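Local coordinates for protein Stk_08120 (Sulfolobus tokodaii str. 7, PDB 2EJX) that probably carries fatty acids, as a member of a thermoacidophile-specific family related to the Bet v 1-like proteins, at residues E52-L56 with A57-K61; D18-M21 with T22-D26. All coordinates share one frame; numbering follows the deposited sequence.

Contact 1 of 2, residues E52-L56 with A57-K61; sequences EGKFL and AFSYK
Gly53 and Tyr60 pair through two backbone hydrogen bonds, Gly53 N to Tyr60 O at 2.9 Å and Tyr60 N to Gly53 O at 2.8 Å. Next to the turn, Phe55 and Phe58 repeat the pattern: Phe58 N meets Phe55 O at 2.9 Å, while Phe55 N reaches Phe58 O over a longer 3.2 Å. All four amides and all four carbonyls of the two pairs are thus engaged. Of the alternate residues, Glu52 and Lys54 bond through their backbones to strand 38-42 and to Gly37 just before it, whereas Lys61 N is held by Asp80 OD1 and Ser59 O by Arg81 NH2. The phenol of Tyr60 lies across the strands, its CG set between backbone N and carbonyl carbon (chi1 64°), which lays the ring over Gly53; Gly53 CA sits 4.0 Å from the ring centroid in a CH-pi contact. Tyr60 OH is hydrogen-bonded to Pro36 O. Tyr60 CE2 meets the edge of the Phe55 ring, 3.8 Å from Phe55 CD2. On the other face of the sheet, Glu52 and Lys61 run alongside each other through their CG atoms, their charged ends apart. Leu56 and Ala57 occupy the corners of a type II' turn, making this a beta hairpin with a two-residue loop, joining strands 48-55 and 58-69.

Contact 2 of 2, residues D18-M21 with T22-D26; sequences DVVM and TIFSD
The Phe24 ring receives Val20 CG1 at its edge, in the ring plane, with Val20 CG1 3.8 Å from Phe24 CD2. The two side chains run alongside each other one helical turn apart, and the valine's CG1 branch, anti to the backbone N (chi1 176°), is the one that touches. Outside this turn, Phe29 pairs edge-to-face with the Phe24 ring, which also packs on Leu96, Ile98 and Ile88 of the sheet, as Met21 does on Leu96, Ile88 and Lys90. Were Phe24 an alanine, Val20 CG1 would probably lose its aromatic neighbour and a gap would be likely to open against the sheet and helix 105-137.

A second apolar pair follows the same i to i+4 spacing: Val19 CG1 lies 4.0 Å from Ile23 CD1. These pairs belong to the short helix 17-24, packed between the antiparallel sheet and the long C-terminal helix, which Val19, Ile23 and Phe24 all touch, in a fold consistent with the Bet v 1-like clan.

Asp18 O accepts two donors from one residue, Thr22 N at 3.0 Å and Thr22 OG1 at 2.9 Å, which arrive from opposite faces of the carbonyl plane. The threonine hydroxyl, lying beside its own backbone N (chi1 -58°), turns back along the helix to make the second bond. Ile23 N to Val19 O and Phe24 N to Val20 O continue the helical ladder, but Ser25 N reaches Met21 O only weakly. Ser25 OG also donates to Thr22 O. Beyond it, Asp26 is the N-cap of the next helix and forms a salt bridge with Arg137.

From the N terminus the chain leaves strand 7-12 and enters helix 17-24, where contact 2 closes no more than single helical turns before helix 27-34 begins. It then runs through strand 38-42 into strand 48-55, and contact 1 closes the tight hairpin turn to strand 58-69. The two are in series, neither nesting nor crossing, and both are local. Their centres lie 26 Å apart on opposite sides of the chain's centre, with nearest atoms about 14 Å from each other. Contact 2 lies against strands 82-92 and 95-102, contact 1 beside strand 38-42. Helix 105-137 links the two regions: Leu110 and Tyr114 meet the hairpin, whereas Ile130, Glu133 and Arg134 meet helix 17-24.

Contact 1 of 2, residues E52-L56 with A57-K61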
loop_
_atom_site.group_PDB
_atom_site.type_symbol
_atom_site.label_atom_id
_atom_site.label_comp_id
_atom_site.label_asym_id
_atom_site.label_seq_id
_atom_site.Cartn_x
_atom_site.Cartn_y
_atom_site.Cartn_z
ATOM N N GLU A 52 -3.910 5.016 -11.570
ATOM C CA GLU A 52 -3.050 5.033 -12.741
ATOM C C GLU A 52 -1.669 5.445 -12.306
ATOM O O GLU A 52 -1.489 6.373 -11.519
ATOM C CB GLU A 52 -3.590 6.033 -13.790
ATOM C CG GLU A 52 -4.859 5.481 -14.520
ATOM C CD GLU A 52 -5.400 6.401 -15.634
ATOM O OE1 GLU A 52 -4.603 7.048 -16.347
ATOM O OE2 GLU A 52 -6.637 6.481 -15.779
ATOM N N GLY A 53 -0.664 4.756 -12.833
ATOM C CA GLY A 53 0.687 5.159 -12.563
ATOM C C GLY A 53 1.584 4.896 -13.773
ATOM O O GLY A 53 1.143 4.354 -14.789
ATOM N N LYS A 54 2.852 5.248 -13.606
ATOM C CA LYS A 54 3.897 4.964 -14.600
ATOM C C LYS A 54 5.255 4.732 -13.926
ATOM O O LYS A 54 5.592 5.383 -12.925
ATOM C CB LYS A 54 3.971 6.102 -15.604
ATOM C CG LYS A 54 5.023 5.938 -16.714
ATOM C CD LYS A 54 4.945 7.052 -17.705
ATOM C CE LYS A 54 5.708 6.676 -18.975
ATOM N NZ LYS A 54 5.490 7.721 -20.016
ATOM N N PHE A 55 6.034 3.794 -14.467
ATOM C CA PHE A 55 7.443 3.659 -14.097
ATOM C C PHE A 55 8.186 3.241 -15.364
ATOM O O PHE A 55 7.637 2.494 -16.193
ATOM C CB PHE A 55 7.675 2.670 -12.961
ATOM C CG PHE A 55 7.239 1.281 -13.274
ATOM C CD1 PHE A 55 8.150 0.337 -13.721
ATOM C CD2 PHE A 55 5.902 0.917 -13.160
ATOM C CE1 PHE A 55 7.736 -0.949 -14.046
ATOM C CE2 PHE A 55 5.478 -0.380 -13.477
ATOM C CZ PHE A 55 6.393 -1.304 -13.930
ATOM N N LEU A 56 9.398 3.751 -15.518
ATOM C CA LEU A 56 10.118 3.649 -16.785
ATOM C C LEU A 56 9.173 4.091 -17.920
ATOM O O LEU A 56 8.464 5.092 -17.761
ATOM C CB LEU A 56 10.643 2.217 -16.993
ATOM C CG LEU A 56 11.617 1.683 -15.912
ATOM C CD1 LEU A 56 11.786 0.200 -16.115
ATOM C CD2 LEU A 56 12.953 2.370 -15.947
ATOM N N ALA A 57 9.138 3.355 -19.035
ATOM C CA ALA A 57 8.237 3.696 -20.143
ATOM C C ALA A 57 6.814 3.154 -20.001
ATOM O O ALA A 57 5.985 3.340 -20.901
ATOM C CB ALA A 57 8.841 3.270 -21.493
ATOM N N PHE A 58 6.505 2.545 -18.857
ATOM C CA PHE A 58 5.289 1.777 -18.723
ATOM C C PHE A 58 4.199 2.398 -17.869
ATOM O O PHE A 58 4.272 2.328 -16.662
ATOM C CB PHE A 58 5.644 0.406 -18.173
ATOM C CG PHE A 58 6.778 -0.222 -18.922
ATOM C CD1 PHE A 58 6.596 -0.606 -20.241
ATOM C CD2 PHE A 58 8.019 -0.379 -18.331
ATOM C CE1 PHE A 58 7.664 -1.162 -20.969
ATOM C CE2 PHE A 58 9.103 -0.935 -19.052
ATOM C CZ PHE A 58 8.905 -1.315 -20.360
ATOM N N SER A 59 3.182 2.950 -18.517
ATOM C CA SER A 59 1.952 3.349 -17.834
ATOM C C SER A 59 1.112 2.139 -17.496
ATOM O O SER A 59 1.060 1.144 -18.249
ATOM C CB SER A 59 1.135 4.275 -18.720
ATOM O OG SER A 59 1.893 5.452 -18.941
ATOM N N TYR A 60 0.401 2.215 -16.372
ATOM C CA TYR A 60 -0.478 1.133 -16.012
ATOM C C TYR A 60 -1.712 1.686 -15.322
ATOM O O TYR A 60 -1.691 2.805 -14.779
ATOM C CB TYR A 60 0.215 0.087 -15.126
ATOM C CG TYR A 60 0.648 0.628 -13.791
ATOM C CD1 TYR A 60 -0.184 0.509 -12.670
ATOM C CD2 TYR A 60 1.856 1.319 -13.655
ATOM C CE1 TYR A 60 0.191 1.023 -11.439
ATOM C CE2 TYR A 60 2.257 1.828 -12.421
ATOM C CZ TYR A 60 1.405 1.691 -11.319
ATOM O OH TYR A 60 1.772 2.186 -10.084
ATOM N N LYS A 61 -2.779 0.910 -15.419
ATOM C CA LYS A 61 -4.059 1.191 -14.756
ATOM C C LYS A 61 -4.325 0.066 -13.798
ATOM O O LYS A 61 -4.390 -1.104 -14.213
ATOM C CB LYS A 61 -5.197 1.225 -15.770
ATOM C CG LYS A 61 -5.351 2.517 -16.468
ATOM C CD LYS A 61 -6.349 2.395 -17.630
ATOM C CE LYS A 61 -7.739 2.888 -17.261
ATOM N NZ LYS A 61 -8.555 1.836 -16.605
#

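Contact 2 of 2, residues D18-M21 with T22-D26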
loop_
_atom_site.group_PDB
_atom_site.type_symbol
_atom_site.label_atom_id
_atom_site.label_comp_id
_atom_site.label_asym_id
_atom_site.label_seq_id
_atom_site.Cartn_x
_atom_site.Cartn_y
_atom_site.Cartn_z
ATOM N N ASP A 18 -3.602 0.276 15.880
ATOM C CA ASP A 18 -4.869 0.009 15.288
ATOM C C ASP A 18 -5.268 1.165 14.397
ATOM O O ASP A 18 -5.802 0.972 13.309
ATOM C CB ASP A 18 -5.898 -0.363 16.375
ATOM C CG ASP A 18 -5.538 -1.693 17.052
ATOM O OD1 ASP A 18 -5.175 -2.666 16.339
ATOM O OD2 ASP A 18 -5.553 -1.752 18.294
ATOM N N VAL A 19 -4.887 2.365 14.796
ATOM C CA VAL A 19 -5.036 3.527 13.908
ATOM C C VAL A 19 -4.213 3.369 12.642
ATOM O O VAL A 19 -4.708 3.650 11.554
ATOM C CB VAL A 19 -4.704 4.849 14.685
ATOM C CG1 VAL A 19 -4.650 6.059 13.719
ATOM C CG2 VAL A 19 -5.814 5.078 15.747
ATOM N N VAL A 20 -2.973 2.934 12.787
ATOM C CA VAL A 20 -2.110 2.747 11.641
ATOM C C VAL A 20 -2.673 1.727 10.646
ATOM O O VAL A 20 -2.676 1.950 9.429
ATOM C CB VAL A 20 -0.706 2.359 12.094
ATOM C CG1 VAL A 20 0.190 2.059 10.898
ATOM C CG2 VAL A 20 -0.064 3.542 13.002
ATOM N N MET A 21 -3.079 0.583 11.181
ATOM C CA MET A 21 -3.738 -0.457 10.372
ATOM C C MET A 21 -4.978 0.090 9.647
ATOM O O MET A 21 -5.215 -0.216 8.462
ATOM C CB MET A 21 -4.113 -1.652 11.255
ATOM C CG MET A 21 -2.945 -2.478 11.795
ATOM S SD MET A 21 -1.986 -3.265 10.450
ATOM C CE MET A 21 -3.147 -4.468 9.874
ATOM N N THR A 22 -5.809 0.841 10.356
ATOM C CA THR A 22 -6.974 1.473 9.744
ATOM C C THR A 22 -6.627 2.395 8.571
ATOM O O THR A 22 -7.295 2.359 7.540
ATOM C CB THR A 22 -7.858 2.223 10.798
ATOM O OG1 THR A 22 -8.276 1.300 11.795
ATOM C CG2 THR A 22 -9.110 2.806 10.152
ATOM N N ILE A 23 -5.589 3.231 8.726
ATOM C CA ILE A 23 -5.118 4.070 7.648
ATOM C C ILE A 23 -4.629 3.219 6.450
ATOM O O ILE A 23 -4.941 3.530 5.315
ATOM C CB ILE A 23 -4.086 5.146 8.164
ATOM C CG1 ILE A 23 -4.816 6.100 9.116
ATOM C CG2 ILE A 23 -3.344 5.910 7.032
ATOM C CD1 ILE A 23 -3.836 7.037 9.920
ATOM N N PHE A 24 -3.929 2.144 6.712
ATOM C CA PHE A 24 -3.456 1.270 5.634
ATOM C C PHE A 24 -4.630 0.610 4.881
ATOM O O PHE A 24 -4.492 0.299 3.685
ATOM C CB PHE A 24 -2.468 0.221 6.181
ATOM C CG PHE A 24 -1.039 0.667 6.123
ATOM C CD1 PHE A 24 -0.393 0.784 4.890
ATOM C CD2 PHE A 24 -0.329 0.988 7.302
ATOM C CE1 PHE A 24 0.935 1.211 4.809
ATOM C CE2 PHE A 24 0.999 1.382 7.227
ATOM C CZ PHE A 24 1.627 1.508 5.991
ATOM N N SER A 25 -5.791 0.480 5.550
ATOM C CA SER A 25 -7.028 -0.083 4.902
ATOM C C SER A 25 -7.702 0.910 3.965
ATOM O O SER A 25 -8.632 0.562 3.236
ATOM C CB SER A 25 -8.038 -0.538 5.957
ATOM O OG SER A 25 -8.770 0.554 6.508
ATOM N N ASP A 26 -7.289 2.178 4.006
ATOM C CA ASP A 26 -7.720 3.158 3.006
ATOM C C ASP A 26 -6.838 3.122 1.752
ATOM O O ASP A 26 -5.662 3.514 1.776
ATOM C CB ASP A 26 -7.695 4.569 3.621
ATOM C CG ASP A 26 -8.171 5.661 2.656
ATOM O OD1 ASP A 26 -8.575 5.346 1.501
ATOM O OD2 ASP A 26 -8.141 6.854 3.062
#